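Local coordinates for glutamate--cysteine ligase GshA (Methylobacillus flagellatus KT, PDB 3K1T), which probably acts as a ligase, joining glutamate to cysteine as expected of a putative gamma-glutamylcysteine synthetase, at residues L22-M26 and T388-A392; L112-H116 and T146-I152; A204-K208 and D285-M291. The contacts are given in a common frame with arbitrary orientation. Where two conformers were deposited one is given. Residues are numbered along the deposited sequence.

Interaction 1 of 3, residues L22-M26 and T388-A392; sequences LLDNM and TPDCA
Build the first segment as the end of helix 13-23 followed by a short break before helix 26-40. L22 and L23 are helical, N25 N donates to L22 O at 3.2 Å, and N25 takes the N-cap position of the next helix without a side-chain capping bond. The second segment is extended at P389 and D390 (psi 154° and 93°), then bends at C391 (-64/-28). L23 and C391 are the closest backbone pair, with their CA atoms 4.9 Å apart.

No hydrogen bond crosses the contact, so shape does the work. L23 (m,t) and M26, a selenomethionine with chi1 t and chi2 m, leave a hollow between them, and C391 SG drops into it, 3.8 Å from M26 CB and 4.2 Å from L23 CD2. C391 CB rests 3.7 Å from L23 O. The P389 ring fits between the two tips, with its CB 3.8 Å from L23 CD2 and its CG 3.9 Å from M26 CE. Y403 of helix 398-421 also packs on M26 and P389, and Q124 of the second subunit touches both.

This is apolar packing of an irregular loop over the corner where two consecutive helices meet, beside the subunit interface.

Interaction 2 of 3, residues L112-H116 and T146-I152; sequences LRNVH and THDGHSI
A beta-hairpin turn docks here on the helix of a beta-alpha-beta crossover: residues 146-150 link strands 142-145 and 151-160, and L112-H116 is one turn of helix 109-124. The hairpin closes with T146 N to H150 O at 3.0 Å. Inside it D148 OD1 forms an Asx turn, accepting H150 N at 3.0 Å, and takes a very short 2.3 Å bond from T146 OG1. R113 pairs with T146 (CA atoms 5.9 Å apart) and H116 with I152 (6.4 Å). Extended as m,t,t, R113 donates both NE and NH2 to T146 O, each at 3.0 Å; D148 OD2, 3.7 Å from R113 NE and out of the guanidinium plane, adds only a long salt bridge. I152 CD1 inserts between L112 CD2 and V115 CG1, 3.7 Å from each. The H116 and H150 rings meet obliquely, centroids 5.0 Å apart, and the backbone O of H116 hydrogen-bonds a glycerol, probably from the crystallisation liquor. Beneath, V115 and I152 both rest on I131 of strand 128-133, while L112 packs on L144.

Interaction 3 of 3, residues A204-K208 and D285-M291; sequences ATRRK and DAGTYGM
One carboxylate, that of D285, gathers nearly every polar link in this contact. D285 OD1 accepts K208 NZ at 2.8 Å, a salt bridge, and G287 N at 2.9 Å, which makes an Asx turn. D285 OD2 receives water 1 (2.7 Å), which also donates to R206 O (2.8 Å), and water 2 (2.6 Å), which accepts from K208 N (2.9 Å). K208 reaches across almost fully extended (m,t,t, then 149°), its CD 4.2 Å from M291 CE.

Elsewhere the backbones come close: T205 and G287 have CA atoms 4.6 Å apart, and G287 CA makes a CH...O contact with A204 O at 3.5 Å. Positive phi (63/-129) suits glycine at 287, and a CB there would crowd T205 CG2. A204 CB meets T288 CG2 at 3.8 Å. A286 N to G290 O (2.8 Å) closes the turn.

That turn joins strands 280-285 and 291-296 of a four-stranded antiparallel sheet, in which D285 also bonds through its backbone to S323 and E324. Residues 204-208 lead into helix 210-226.

From the N terminus, the chain leaves interaction 1 at the corner between helices 13-23 and 26-40 and returns at 388-392, tying that corner to the loop before helix 398-421 and closing a loop of 361 intervening residues. The other two are nested inside it, in series, and none cross. Interaction 2 opens at helix 109-124 and closes after 29 intervening residues, locally, within the mixed sheet and its crossover helix. Interaction 3 then spans 76 residues, from the run into helix 210-226 to the 280-285/291-296 hairpin, joining that region to the four-stranded sheet. Centres of interactions 1 and 3 are about 40 Å apart, on opposite sides of the chain's centre; no two of the contacts touch.

Interaction 1 of 3, residues L22-M26 and T388-A392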
ATOM      1  N   LEU A  22     -19.863  -9.871  -8.366  1.00 13.67           N
ATOM      2  CA  LEU A  22     -18.652  -9.436  -7.648  1.00 13.40           C
ATOM      3  C   LEU A  22     -19.021  -8.757  -6.322  1.00 14.94           C
ATOM      4  O   LEU A  22     -18.394  -9.006  -5.276  1.00 15.31           O
ATOM      5  CB  LEU A  22     -17.793  -8.478  -8.496  1.00 13.35           C
ATOM      6  CG  LEU A  22     -17.244  -8.990  -9.826  1.00 13.93           C
ATOM      7  CD1 LEU A  22     -16.546  -7.794 -10.574  1.00 14.63           C
ATOM      8  CD2 LEU A  22     -16.286 -10.188  -9.616  1.00 10.32           C
ATOM      9  N   LEU A  23     -20.046  -7.910  -6.368  1.00 15.32           N
ATOM     10  CA  LEU A  23     -20.441  -7.136  -5.185  1.00 16.77           C
ATOM     11  C   LEU A  23     -21.249  -7.976  -4.177  1.00 16.48           C
ATOM     12  O   LEU A  23     -21.427  -7.560  -3.053  1.00 19.00           O
ATOM     13  CB  LEU A  23     -21.209  -5.899  -5.573  1.00 15.83           C
ATOM     14  CG  LEU A  23     -20.425  -4.952  -6.498  1.00 19.16           C
ATOM     15  CD1 LEU A  23     -21.349  -3.854  -7.036  1.00 18.71           C
ATOM     16  CD2 LEU A  23     -19.168  -4.350  -5.828  1.00 16.98           C
ATOM     17  N   ASP A  24     -21.724  -9.139  -4.569  1.00 15.66           N
ATOM     18  CA  ASP A  24     -22.372 -10.047  -3.612  1.00 15.89           C
ATOM     19  C   ASP A  24     -21.370 -11.079  -3.068  1.00 16.89           C
ATOM     20  O   ASP A  24     -21.759 -11.941  -2.249  1.00 17.45           O
ATOM     21  CB  ASP A  24     -23.555 -10.769  -4.288  1.00 16.15           C
ATOM     22  CG  ASP A  24     -24.454 -11.564  -3.295  1.00 21.31           C
ATOM     23  OD1 ASP A  24     -24.709 -11.109  -2.163  1.00 24.18           O
ATOM     24  OD2 ASP A  24     -24.949 -12.647  -3.666  1.00 24.90           O
ATOM     25  N   ASN A  25     -20.119 -11.055  -3.557  1.00 14.38           N
ATOM     26  CA  ASN A  25     -19.109 -12.048  -3.165  1.00 14.23           C
ATOM     27  C   ASN A  25     -17.772 -11.395  -2.805  1.00 13.40           C
ATOM     28  O   ASN A  25     -16.737 -12.026  -2.899  1.00 12.65           O
ATOM     29  CB  ASN A  25     -18.899 -13.027  -4.331  1.00 14.05           C
ATOM     30  CG  ASN A  25     -20.054 -13.989  -4.489  1.00 16.59           C
ATOM     31  OD1 ASN A  25     -20.210 -14.885  -3.650  1.00 15.94           O
ATOM     32  ND2 ASN A  25     -20.915 -13.783  -5.530  1.00 11.79           N
HETATM   33  N   MSE A  26     -17.797 -10.136  -2.386  1.00 13.27           N
HETATM   34  CA  MSE A  26     -16.560  -9.353  -2.273  1.00 14.11           C
HETATM   35  C   MSE A  26     -15.531  -9.959  -1.283  1.00 13.21           C
HETATM   36  O   MSE A  26     -14.391 -10.217  -1.659  1.00 13.28           O
HETATM   37  CB  MSE A  26     -16.875  -7.864  -2.056  1.00 13.76           C
HETATM   38  CG  MSE A  26     -15.664  -6.959  -2.153  1.00 15.25           C
HETATM   39 SE   MSE A  26     -14.763  -6.799  -0.415  0.75 19.86          SE
HETATM   40  CE  MSE A  26     -13.392  -5.514  -0.971  1.00 19.52           C
ATOM     41  N   THR A 388     -12.136   0.283  -3.929  1.00 14.10           N
ATOM     42  CA  THR A 388     -13.139   0.895  -3.037  1.00 13.47           C
ATOM     43  C   THR A 388     -14.558   0.607  -3.528  1.00 13.52           C
ATOM     44  O   THR A 388     -15.338   1.521  -3.809  1.00 14.23           O
ATOM     45  CB  THR A 388     -12.897   2.423  -2.922  1.00 14.66           C
ATOM     46  OG1 THR A 388     -12.899   3.004  -4.239  1.00 14.32           O
ATOM     47  CG2 THR A 388     -11.595   2.706  -2.189  1.00 13.89           C
ATOM     48  N   PRO A 389     -14.911  -0.672  -3.667  1.00 13.24           N
ATOM     49  CA  PRO A 389     -16.302  -0.969  -4.081  1.00 14.47           C
ATOM     50  C   PRO A 389     -17.354  -0.504  -3.050  1.00 15.19           C
ATOM     51  O   PRO A 389     -17.069  -0.409  -1.853  1.00 14.16           O
ATOM     52  CB  PRO A 389     -16.331  -2.505  -4.149  1.00 14.55           C
ATOM     53  CG  PRO A 389     -15.248  -2.924  -3.152  1.00 13.70           C
ATOM     54  CD  PRO A 389     -14.164  -1.906  -3.316  1.00 14.23           C
ATOM     55  N   ASP A 390     -18.563  -0.241  -3.539  1.00 15.56           N
ATOM     56  CA  ASP A 390     -19.719   0.080  -2.698  1.00 17.25           C
ATOM     57  C   ASP A 390     -20.741  -1.016  -2.924  1.00 16.84           C
ATOM     58  O   ASP A 390     -21.561  -0.957  -3.867  1.00 15.04           O
ATOM     59  CB  ASP A 390     -20.250   1.444  -3.107  1.00 18.12           C
ATOM     60  CG  ASP A 390     -21.464   1.880  -2.281  1.00 22.70           C
ATOM     61  OD1 ASP A 390     -21.832   1.171  -1.328  1.00 22.20           O
ATOM     62  OD2 ASP A 390     -22.032   2.923  -2.663  1.00 27.90           O
ATOM     63  N   CYS A 391     -20.691  -2.045  -2.064  1.00 17.15           N
ATOM     64  CA  CYS A 391     -21.421  -3.283  -2.332  1.00 18.28           C
ATOM     65  C   CYS A 391     -22.954  -3.138  -2.363  1.00 19.20           C
ATOM     66  O   CYS A 391     -23.634  -3.868  -3.084  1.00 19.12           O
ATOM     67  CB  CYS A 391     -21.014  -4.368  -1.327  1.00 19.39           C
ATOM     68  SG  CYS A 391     -19.247  -4.893  -1.656  1.00 21.63           S
ATOM     69  N   ALA A 392     -23.471  -2.161  -1.635  1.00 18.70           N
ATOM     70  CA  ALA A 392     -24.897  -1.900  -1.633  1.00 19.21           C
ATOM     71  C   ALA A 392     -25.314  -0.829  -2.666  1.00 19.46           C
ATOM     72  O   ALA A 392     -26.512  -0.578  -2.829  1.00 20.21           O
ATOM     73  CB  ALA A 392     -25.349  -1.496  -0.200  1.00 19.27           C
TER

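Interaction 2 of 3, residues L112-H116 and T146-I152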
ATOM      1  N   LEU A 112      10.797   7.987 -22.445  1.00 17.26           N
ATOM      2  CA  LEU A 112      11.747   8.585 -21.494  1.00 17.32           C
ATOM      3  C   LEU A 112      11.034   9.164 -20.262  1.00 16.23           C
ATOM      4  O   LEU A 112      11.532   9.053 -19.146  1.00 15.17           O
ATOM      5  CB  LEU A 112      12.600   9.638 -22.159  1.00 18.35           C
ATOM      6  CG  LEU A 112      13.461   9.132 -23.336  1.00 22.10           C
ATOM      7  CD1 LEU A 112      14.205  10.336 -24.002  1.00 22.99           C
ATOM      8  CD2 LEU A 112      14.422   8.016 -22.897  1.00 22.96           C
ATOM      9  N   ARG A 113       9.873   9.766 -20.448  1.00 15.48           N
ATOM     10  CA  ARG A 113       9.072  10.197 -19.298  1.00 15.55           C
ATOM     11  C   ARG A 113       8.622   9.043 -18.415  1.00 14.60           C
ATOM     12  O   ARG A 113       8.604   9.181 -17.176  1.00 14.25           O
ATOM     13  CB  ARG A 113       7.848  11.014 -19.748  1.00 17.07           C
ATOM     14  CG  ARG A 113       8.253  12.320 -20.402  1.00 19.42           C
ATOM     15  CD  ARG A 113       7.078  13.037 -21.000  1.00 25.79           C
ATOM     16  NE  ARG A 113       7.566  14.267 -21.617  1.00 29.67           N
ATOM     17  CZ  ARG A 113       6.838  15.110 -22.339  1.00 33.63           C
ATOM     18  NH1 ARG A 113       5.541  14.877 -22.550  1.00 33.18           N
ATOM     19  NH2 ARG A 113       7.422  16.204 -22.838  1.00 33.67           N
ATOM     20  N   ASN A 114       8.268   7.919 -19.038  1.00 13.42           N
ATOM     21  CA  ASN A 114       8.002   6.696 -18.275  1.00 13.25           C
ATOM     22  C   ASN A 114       9.205   6.280 -17.431  1.00 13.20           C
ATOM     23  O   ASN A 114       9.072   5.950 -16.253  1.00 12.89           O
ATOM     24  CB  ASN A 114       7.624   5.563 -19.212  1.00 12.87           C
ATOM     25  CG  ASN A 114       7.746   4.217 -18.588  1.00 13.75           C
ATOM     26  OD1 ASN A 114       6.909   3.825 -17.735  1.00 10.65           O
ATOM     27  ND2 ASN A 114       8.810   3.465 -19.003  1.00 11.66           N
ATOM     28  N   VAL A 115      10.380   6.264 -18.042  1.00 13.24           N
ATOM     29  CA  VAL A 115      11.592   5.921 -17.300  1.00 13.43           C
ATOM     30  C   VAL A 115      11.817   6.802 -16.101  1.00 12.29           C
ATOM     31  O   VAL A 115      12.090   6.276 -15.008  1.00 13.25           O
ATOM     32  CB  VAL A 115      12.837   5.857 -18.188  1.00 13.96           C
ATOM     33  CG1 VAL A 115      14.113   5.520 -17.304  1.00 13.38           C
ATOM     34  CG2 VAL A 115      12.595   4.765 -19.281  1.00 14.00           C
ATOM     35  N   HIS A 116      11.675   8.103 -16.271  1.00 13.23           N
ATOM     36  CA  HIS A 116      11.790   9.042 -15.157  1.00 14.36           C
ATOM     37  C   HIS A 116      10.770   8.772 -14.036  1.00 14.01           C
ATOM     38  O   HIS A 116      11.135   8.736 -12.857  1.00 13.29           O
ATOM     39  CB  HIS A 116      11.658  10.477 -15.629  1.00 15.40           C
ATOM     40  CG  HIS A 116      11.617  11.467 -14.512  1.00 20.13           C
ATOM     41  ND1 HIS A 116      12.755  12.025 -13.971  1.00 29.40           N
ATOM     42  CD2 HIS A 116      10.573  12.001 -13.831  1.00 25.66           C
ATOM     43  CE1 HIS A 116      12.416  12.839 -12.986  1.00 29.73           C
ATOM     44  NE2 HIS A 116      11.094  12.834 -12.874  1.00 28.39           N
ATOM     45  N   THR A 146      13.730  15.003 -21.329  1.00 31.27           N
ATOM     46  CA  THR A 146      12.326  14.601 -21.424  1.00 32.88           C
ATOM     47  C   THR A 146      11.424  15.766 -21.933  1.00 34.48           C
ATOM     48  O   THR A 146      10.213  15.605 -22.054  1.00 34.74           O
ATOM     49  CB  THR A 146      11.818  14.079 -20.091  1.00 32.50           C
ATOM     50  OG1 THR A 146      12.266  14.947 -19.067  1.00 33.93           O
ATOM     51  CG2 THR A 146      12.395  12.723 -19.771  1.00 32.93           C
ATOM     52  N   HIS A 147      12.016  16.922 -22.235  1.00 36.08           N
ATOM     53  CA  HIS A 147      11.281  18.088 -22.776  1.00 37.97           C
ATOM     54  C   HIS A 147      10.183  18.594 -21.842  1.00 39.18           C
ATOM     55  O   HIS A 147       9.096  18.986 -22.277  1.00 39.44           O
ATOM     56  CB  HIS A 147      10.714  17.775 -24.164  1.00 38.21           C
ATOM     57  CG  HIS A 147      11.779  17.512 -25.167  1.00 39.67           C
ATOM     58  ND1 HIS A 147      12.038  16.255 -25.663  1.00 42.06           N
ATOM     59  CD2 HIS A 147      12.712  18.333 -25.704  1.00 41.26           C
ATOM     60  CE1 HIS A 147      13.059  16.319 -26.500  1.00 42.24           C
ATOM     61  NE2 HIS A 147      13.489  17.566 -26.537  1.00 42.48           N
ATOM     62  N   ASP A 148      10.506  18.583 -20.555  1.00 40.11           N
ATOM     63  CA  ASP A 148       9.615  18.993 -19.505  1.00 40.66           C
ATOM     64  C   ASP A 148      10.450  19.513 -18.342  1.00 40.99           C
ATOM     65  O   ASP A 148      10.039  19.420 -17.198  1.00 41.77           O
ATOM     66  CB  ASP A 148       8.794  17.804 -19.059  1.00 40.91           C
ATOM     67  CG  ASP A 148       9.672  16.614 -18.650  1.00 42.84           C
ATOM     68  OD1 ASP A 148      10.931  16.790 -18.543  1.00 45.32           O
ATOM     69  OD2 ASP A 148       9.112  15.514 -18.463  1.00 38.17           O
ATOM     70  N   GLY A 149      11.625  20.054 -18.638  1.00 41.40           N
ATOM     71  CA  GLY A 149      12.534  20.549 -17.603  1.00 41.79           C
ATOM     72  C   GLY A 149      13.432  19.505 -16.928  1.00 41.66           C
ATOM     73  O   GLY A 149      14.223  19.868 -16.047  1.00 42.96           O
ATOM     74  N   HIS A 150      13.328  18.235 -17.333  1.00 40.17           N
ATOM     75  CA  HIS A 150      14.108  17.139 -16.733  1.00 38.97           C
ATOM     76  C   HIS A 150      14.916  16.376 -17.777  1.00 36.20           C
ATOM     77  O   HIS A 150      14.761  16.568 -18.986  1.00 34.88           O
ATOM     78  CB  HIS A 150      13.199  16.114 -16.055  1.00 39.67           C
ATOM     79  CG  HIS A 150      12.374  16.678 -14.951  1.00 45.54           C
ATOM     80  ND1 HIS A 150      12.385  18.022 -14.624  1.00 50.30           N
ATOM     81  CD2 HIS A 150      11.470  16.091 -14.128  1.00 49.97           C
ATOM     82  CE1 HIS A 150      11.541  18.231 -13.628  1.00 51.94           C
ATOM     83  NE2 HIS A 150      10.972  17.076 -13.310  1.00 52.55           N
ATOM     84  N   SER A 151      15.776  15.498 -17.282  1.00 32.91           N
ATOM     85  CA  SER A 151      16.469  14.571 -18.144  1.00 31.37           C
ATOM     86  C   SER A 151      16.746  13.274 -17.397  1.00 28.47           C
ATOM     87  O   SER A 151      16.654  13.220 -16.176  1.00 27.02           O
ATOM     88  CB  SER A 151      17.756  15.219 -18.667  1.00 31.84           C
ATOM     89  OG  SER A 151      18.688  15.317 -17.629  1.00 35.29           O
ATOM     90  N   ILE A 152      17.010  12.218 -18.141  1.00 25.95           N
ATOM     91  CA  ILE A 152      17.435  10.991 -17.532  1.00 24.64           C
ATOM     92  C   ILE A 152      18.870  10.713 -18.024  1.00 22.12           C
ATOM     93  O   ILE A 152      19.291  11.179 -19.099  1.00 21.53           O
ATOM     94  CB  ILE A 152      16.474   9.815 -17.802  1.00 25.88           C
ATOM     95  CG1 ILE A 152      16.552   9.338 -19.239  1.00 27.37           C
ATOM     96  CG2 ILE A 152      14.990  10.169 -17.442  1.00 25.84           C
ATOM     97  CD1 ILE A 152      15.772   8.052 -19.460  1.00 31.10           C
TER

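Interaction 3 of 3, residues A204-K208 and D285-M291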
ATOM      1  N   ALA A 204      11.908 -15.878 -25.442  1.00 17.51           N
ATOM      2  CA  ALA A 204      11.382 -15.159 -26.611  1.00 17.34           C
ATOM      3  C   ALA A 204      10.767 -16.085 -27.676  1.00 16.95           C
ATOM      4  O   ALA A 204      10.064 -15.607 -28.567  1.00 15.89           O
ATOM      5  CB  ALA A 204      12.482 -14.252 -27.243  1.00 17.69           C
ATOM      6  N   THR A 205      11.054 -17.376 -27.584  1.00 16.65           N
ATOM      7  CA  THR A 205      10.500 -18.354 -28.520  1.00 17.55           C
ATOM      8  C   THR A 205       9.598 -19.347 -27.774  1.00 17.40           C
ATOM      9  O   THR A 205       9.319 -20.433 -28.269  1.00 17.42           O
ATOM     10  CB  THR A 205      11.631 -19.131 -29.268  1.00 18.17           C
ATOM     11  OG1 THR A 205      12.521 -19.670 -28.299  1.00 18.91           O
ATOM     12  CG2 THR A 205      12.399 -18.215 -30.194  1.00 18.86           C
ATOM     13  N   ARG A 206       9.130 -18.968 -26.591  1.00 17.08           N
ATOM     14  CA  ARG A 206       8.172 -19.797 -25.855  1.00 17.53           C
ATOM     15  C   ARG A 206       6.848 -19.943 -26.653  1.00 17.37           C
ATOM     16  O   ARG A 206       6.577 -19.189 -27.601  1.00 16.26           O
ATOM     17  CB  ARG A 206       7.885 -19.165 -24.493  1.00 18.44           C
ATOM     18  CG  ARG A 206       6.970 -17.909 -24.571  1.00 19.30           C
ATOM     19  CD  ARG A 206       6.885 -17.114 -23.262  1.00 22.08           C
ATOM     20  NE  ARG A 206       6.014 -15.922 -23.419  1.00 19.28           N
ATOM     21  CZ  ARG A 206       6.358 -14.804 -24.040  1.00 21.35           C
ATOM     22  NH1 ARG A 206       7.574 -14.636 -24.540  1.00 20.33           N
ATOM     23  NH2 ARG A 206       5.489 -13.806 -24.159  1.00 20.28           N
ATOM     24  N   ARG A 207       6.010 -20.892 -26.244  1.00 17.33           N
ATOM     25  CA  ARG A 207       4.739 -21.101 -26.930  1.00 17.61           C
ATOM     26  C   ARG A 207       3.758 -20.096 -26.355  1.00 16.84           C
ATOM     27  O   ARG A 207       3.272 -20.239 -25.217  1.00 17.03           O
ATOM     28  CB  ARG A 207       4.226 -22.529 -26.741  1.00 19.14           C
ATOM     29  CG  ARG A 207       2.965 -22.802 -27.572  1.00 20.93           C
ATOM     30  CD  ARG A 207       2.568 -24.243 -27.566  1.00 25.69           C
ATOM     31  NE  ARG A 207       2.322 -24.726 -26.211  1.00 29.60           N
ATOM     32  CZ  ARG A 207       1.946 -25.973 -25.916  1.00 35.88           C
ATOM     33  NH1 ARG A 207       1.766 -26.861 -26.886  1.00 37.56           N
ATOM     34  NH2 ARG A 207       1.756 -26.343 -24.648  1.00 35.18           N
ATOM     35  N   LYS A 208       3.482 -19.066 -27.117  1.00 16.76           N
ATOM     36  CA  LYS A 208       2.725 -17.927 -26.580  1.00 17.82           C
ATOM     37  C   LYS A 208       1.252 -18.270 -26.293  1.00 17.67           C
ATOM     38  O   LYS A 208       0.600 -17.577 -25.501  1.00 18.17           O
ATOM     39  CB  LYS A 208       2.886 -16.714 -27.513  1.00 18.02           C
ATOM     40  CG  LYS A 208       4.374 -16.246 -27.540  1.00 21.12           C
ATOM     41  CD  LYS A 208       4.619 -14.913 -28.232  1.00 26.39           C
ATOM     42  CE  LYS A 208       6.144 -14.630 -28.281  1.00 26.68           C
ATOM     43  NZ  LYS A 208       6.532 -13.850 -29.482  1.00 29.00           N
ATOM     44  N   ASP A 285       2.794 -15.697 -34.791  1.00 16.25           N
ATOM     45  CA  ASP A 285       3.948 -15.559 -33.889  1.00 16.81           C
ATOM     46  C   ASP A 285       5.239 -16.086 -34.537  1.00 15.72           C
ATOM     47  O   ASP A 285       5.340 -17.274 -34.811  1.00 14.04           O
ATOM     48  CB  ASP A 285       3.722 -16.341 -32.611  1.00 17.68           C
ATOM     49  CG  ASP A 285       4.926 -16.243 -31.633  1.00 19.72           C
ATOM     50  OD1 ASP A 285       5.695 -15.265 -31.695  1.00 21.61           O
ATOM     51  OD2 ASP A 285       5.073 -17.155 -30.805  1.00 22.84           O
ATOM     52  N   ALA A 286       6.174 -15.182 -34.801  1.00 15.29           N
ATOM     53  CA  ALA A 286       7.475 -15.527 -35.367  1.00 15.62           C
ATOM     54  C   ALA A 286       8.597 -15.377 -34.324  1.00 15.92           C
ATOM     55  O   ALA A 286       9.754 -15.147 -34.663  1.00 15.01           O
ATOM     56  CB  ALA A 286       7.759 -14.718 -36.641  1.00 15.21           C
ATOM     57  N   GLY A 287       8.273 -15.552 -33.051  1.00 16.09           N
ATOM     58  CA  GLY A 287       9.315 -15.621 -32.028  1.00 16.62           C
ATOM     59  C   GLY A 287      10.099 -14.324 -31.941  1.00 16.49           C
ATOM     60  O   GLY A 287       9.520 -13.245 -31.847  1.00 15.76           O
ATOM     61  N   THR A 288      11.433 -14.425 -31.998  1.00 15.89           N
ATOM     62  CA  THR A 288      12.303 -13.244 -31.932  1.00 15.47           C
ATOM     63  C   THR A 288      12.083 -12.294 -33.096  1.00 16.73           C
ATOM     64  O   THR A 288      12.426 -11.118 -33.001  1.00 16.41           O
ATOM     65  CB  THR A 288      13.816 -13.640 -31.911  1.00 16.10           C
ATOM     66  OG1 THR A 288      14.163 -14.398 -33.104  1.00 16.09           O
ATOM     67  CG2 THR A 288      14.133 -14.455 -30.659  1.00 13.81           C
ATOM     68  N   TYR A 289      11.545 -12.799 -34.211  1.00 16.04           N
ATOM     69  CA  TYR A 289      11.375 -11.997 -35.427  1.00 17.20           C
ATOM     70  C   TYR A 289      10.167 -11.042 -35.344  1.00 18.14           C
ATOM     71  O   TYR A 289      10.086 -10.103 -36.134  1.00 19.07           O
ATOM     72  CB  TYR A 289      11.216 -12.915 -36.660  1.00 17.49           C
ATOM     73  CG  TYR A 289      12.503 -13.675 -36.974  1.00 16.92           C
ATOM     74  CD1 TYR A 289      13.467 -13.126 -37.820  1.00 17.53           C
ATOM     75  CD2 TYR A 289      12.747 -14.918 -36.421  1.00 17.99           C
ATOM     76  CE1 TYR A 289      14.660 -13.827 -38.127  1.00 17.76           C
ATOM     77  CE2 TYR A 289      13.962 -15.623 -36.674  1.00 16.91           C
ATOM     78  CZ  TYR A 289      14.914 -15.066 -37.521  1.00 17.96           C
ATOM     79  OH  TYR A 289      16.082 -15.766 -37.829  1.00 17.01           O
ATOM     80  N   GLY A 290       9.264 -11.302 -34.394  1.00 18.46           N
ATOM     81  CA  GLY A 290       8.099 -10.472 -34.143  1.00 19.96           C
ATOM     82  C   GLY A 290       6.784 -11.219 -34.358  1.00 20.88           C
ATOM     83  O   GLY A 290       6.734 -12.461 -34.413  1.00 19.11           O
HETATM   84  N   MSE A 291       5.707 -10.434 -34.482  1.00 22.35           N
HETATM   85  CA  MSE A 291       4.359 -10.972 -34.609  0.80 23.24           C
HETATM   86  C   MSE A 291       3.595 -10.149 -35.658  1.00 23.03           C
HETATM   87  O   MSE A 291       3.773  -8.934 -35.729  1.00 24.28           O
HETATM   88  CB  MSE A 291       3.669 -10.941 -33.244  0.80 24.33           C
HETATM   89  CG  MSE A 291       2.207 -11.367 -33.256  0.80 28.02           C
HETATM   90 SE   MSE A 291       1.456 -11.556 -31.446  0.60 35.57          SE
HETATM   91  CE  MSE A 291       1.933 -13.440 -31.156  0.80 34.46           C
TER
HETATM   92  O   HOH W   1       7.459 -17.974 -29.990  1.00 22.48           O
HETATM   93  O   HOH W   2       3.945 -19.295 -29.930  1.00 20.66           O